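Local coordinates for uroporphyrinogen III cosynthase (HemD) (Helicobacter pylori, PDB 3P9Z), which probably catalyses the cyclization of the linear tetrapyrrole hydroxymethylbilane to the macrocycle uroporphyrinogen III, with loss of water, at residues V8-Q13 and L21-F26. Numbering follows the deposited sequence.
Sequences VWVHSQ and LILNEF
The backbones of W9 and H11 hold L21 by its own N and O: L21 N donates to W9 O at 2.7 Å, a nearly straight bond, and H11 N returns a longer one to L21 O at 3.2 Å. One residue thus bonds to the neighbours of V10 on either side, the signature of a parallel bridge, here between strand 7-10 and the broken strand 19-28 of the mixed sheet. In the two-domain fold of uroporphyrinogen III synthases, strand 19-28 runs out of this domain toward the other, consistent with a part in the interdomain link. Beyond the bridge the chains separate, and a water accepts from N24 N and probably donates to H11 O, bridging the two chains where they no longer pair directly. H11 O also lies 3.6 Å from I22 CA, a CA-H...O contact. The H11 ring is held through ND1 by T168.

V10 and L21 share a face of the sheet, where branched aliphatic residues suit the cover given by helix 170-179; F176 of that helix meets L21, and A175 meets L23. V10 CG1 approaches L23 CD1 at 4.4 Å, a looser touch. On the opposite face of the sheet from V10 and L21, the broad indole of W9 turns from L21 to pack on helix 214-223. Just past the bridge, the partly exposed, beta-branched I22 lies with CG2 and CD1 against the S12 and Q13 backbone, CG2 3.8 Å from S12 O. With V8 CG1 anti to its own backbone N (chi1 -172°), that methyl meets L21 CD1 at 3.6 Å.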
loop_
_atom_site.group_PDB
_atom_site.type_symbol
_atom_site.label_atom_id
_atom_site.label_comp_id
_atom_site.label_asym_id
_atom_site.label_seq_id
_atom_site.Cartn_x
_atom_site.Cartn_y
_atom_site.Cartn_z
ATOM N N VAL A 8 -8.554 7.239 -16.447
ATOM C CA VAL A 8 -7.199 7.391 -15.903
ATOM C C VAL A 8 -7.064 6.766 -14.500
ATOM O O VAL A 8 -7.837 7.072 -13.592
ATOM C CB VAL A 8 -6.787 8.883 -15.858
ATOM C CG1 VAL A 8 -5.320 9.049 -15.472
ATOM C CG2 VAL A 8 -7.037 9.546 -17.199
ATOM N N TRP A 9 -6.068 5.892 -14.340
ATOM C CA TRP A 9 -5.752 5.278 -13.056
ATOM C C TRP A 9 -4.779 6.176 -12.297
ATOM O O TRP A 9 -3.768 6.631 -12.850
ATOM C CB TRP A 9 -5.101 3.912 -13.266
ATOM C CG TRP A 9 -5.971 2.890 -13.948
ATOM C CD1 TRP A 9 -6.095 2.686 -15.286
ATOM C CD2 TRP A 9 -6.825 1.927 -13.312
ATOM N NE1 TRP A 9 -6.971 1.643 -15.538
ATOM C CE2 TRP A 9 -7.432 1.165 -14.337
ATOM C CE3 TRP A 9 -7.116 1.623 -11.976
ATOM C CZ2 TRP A 9 -8.329 0.123 -14.068
ATOM C CZ3 TRP A 9 -7.999 0.576 -11.703
ATOM C CH2 TRP A 9 -8.599 -0.154 -12.748
ATOM N N VAL A 10 -5.091 6.432 -11.032
ATOM C CA VAL A 10 -4.209 7.145 -10.128
ATOM C C VAL A 10 -3.867 6.096 -9.074
ATOM O O VAL A 10 -4.661 5.810 -8.172
ATOM C CB VAL A 10 -4.900 8.389 -9.497
ATOM C CG1 VAL A 10 -3.897 9.219 -8.701
ATOM C CG2 VAL A 10 -5.574 9.259 -10.579
ATOM N N HIS A 11 -2.676 5.515 -9.213
ATOM C CA HIS A 11 -2.369 4.217 -8.624
ATOM C C HIS A 11 -0.832 4.026 -8.600
ATOM O O HIS A 11 -0.072 4.892 -9.046
ATOM C CB HIS A 11 -3.081 3.148 -9.480
ATOM C CG HIS A 11 -2.845 1.734 -9.046
ATOM N ND1 HIS A 11 -3.056 1.300 -7.757
ATOM C CD2 HIS A 11 -2.425 0.649 -9.747
ATOM C CE1 HIS A 11 -2.778 0.009 -7.679
ATOM N NE2 HIS A 11 -2.382 -0.407 -8.871
ATOM N N SER A 12 -0.374 2.907 -8.066
ATOM C CA SER A 12 1.077 2.698 -7.876
ATOM C C SER A 12 1.761 1.979 -9.046
ATOM O O SER A 12 2.990 1.937 -9.121
ATOM C CB SER A 12 1.322 1.921 -6.589
ATOM O OG SER A 12 0.493 0.774 -6.582
ATOM N N GLN A 13 0.960 1.436 -9.959
ATOM C CA GLN A 13 1.473 0.623 -11.055
ATOM C C GLN A 13 0.684 0.873 -12.316
ATOM O O GLN A 13 -0.516 1.120 -12.258
ATOM C CB GLN A 13 1.384 -0.857 -10.695
ATOM C CG GLN A 13 2.705 -1.446 -10.177
ATOM C CD GLN A 13 2.487 -2.309 -8.947
ATOM O OE1 GLN A 13 2.690 -1.852 -7.817
ATOM N NE2 GLN A 13 2.044 -3.548 -9.152
ATOM N N LEU A 21 -1.440 7.566 -13.708
ATOM C CA LEU A 21 -0.648 8.566 -12.997
ATOM C C LEU A 21 -0.001 7.906 -11.782
ATOM O O LEU A 21 -0.703 7.477 -10.862
ATOM C CB LEU A 21 -1.542 9.734 -12.561
ATOM C CG LEU A 21 -1.739 10.947 -13.496
ATOM C CD1 LEU A 21 -2.074 10.550 -14.925
ATOM C CD2 LEU A 21 -2.823 11.887 -12.963
ATOM N N ILE A 22 1.326 7.805 -11.790
ATOM C CA ILE A 22 2.063 7.235 -10.657
ATOM C C ILE A 22 2.782 8.401 -10.004
ATOM O O ILE A 22 3.884 8.803 -10.423
ATOM C CB ILE A 22 3.064 6.123 -11.096
ATOM C CG1 ILE A 22 2.329 5.002 -11.851
ATOM C CG2 ILE A 22 3.873 5.551 -9.862
ATOM C CD1 ILE A 22 3.273 4.056 -12.649
ATOM N N LEU A 23 2.147 8.955 -8.975
ATOM C CA LEU A 23 2.614 10.204 -8.393
ATOM C C LEU A 23 3.399 10.037 -7.096
ATOM O O LEU A 23 3.931 11.009 -6.558
ATOM C CB LEU A 23 1.427 11.117 -8.144
ATOM C CG LEU A 23 0.507 11.351 -9.346
ATOM C CD1 LEU A 23 -0.683 12.153 -8.887
ATOM C CD2 LEU A 23 1.265 12.060 -10.448
ATOM N N ASN A 24 3.422 8.813 -6.578
ATOM C CA ASN A 24 4.109 8.502 -5.324
ATOM C C ASN A 24 5.223 7.534 -5.634
ATOM O O ASN A 24 5.209 6.899 -6.688
ATOM C CB ASN A 24 3.130 7.852 -4.347
ATOM C CG ASN A 24 2.048 8.794 -3.919
ATOM O OD1 ASN A 24 0.883 8.642 -4.303
ATOM N ND2 ASN A 24 2.424 9.803 -3.156
ATOM N N GLU A 25 6.171 7.411 -4.716
ATOM C CA GLU A 25 7.244 6.438 -4.852
ATOM C C GLU A 25 7.647 5.900 -3.477
ATOM O O GLU A 25 7.474 6.558 -2.460
ATOM C CB GLU A 25 8.444 7.012 -5.636
ATOM C CG GLU A 25 9.227 8.104 -4.913
ATOM C CD GLU A 25 10.165 8.897 -5.829
ATOM O OE1 GLU A 25 10.562 8.378 -6.900
ATOM O OE2 GLU A 25 10.514 10.049 -5.470
ATOM N N PHE A 26 8.142 4.676 -3.468
ATOM C CA PHE A 26 8.537 4.015 -2.241
ATOM C C PHE A 26 10.002 4.226 -1.988
ATOM O O PHE A 26 10.824 4.109 -2.884
ATOM C CB PHE A 26 8.166 2.529 -2.277
ATOM C CG PHE A 26 6.697 2.294 -2.159
ATOM C CD1 PHE A 26 6.061 2.420 -0.934
ATOM C CD2 PHE A 26 5.934 2.009 -3.286
ATOM C CE1 PHE A 26 4.674 2.235 -0.823
ATOM C CE2 PHE A 26 4.559 1.825 -3.185
ATOM C CZ PHE A 26 3.931 1.936 -1.953
HETATM O O HOH W 1 1.863 6.241 -7.069
#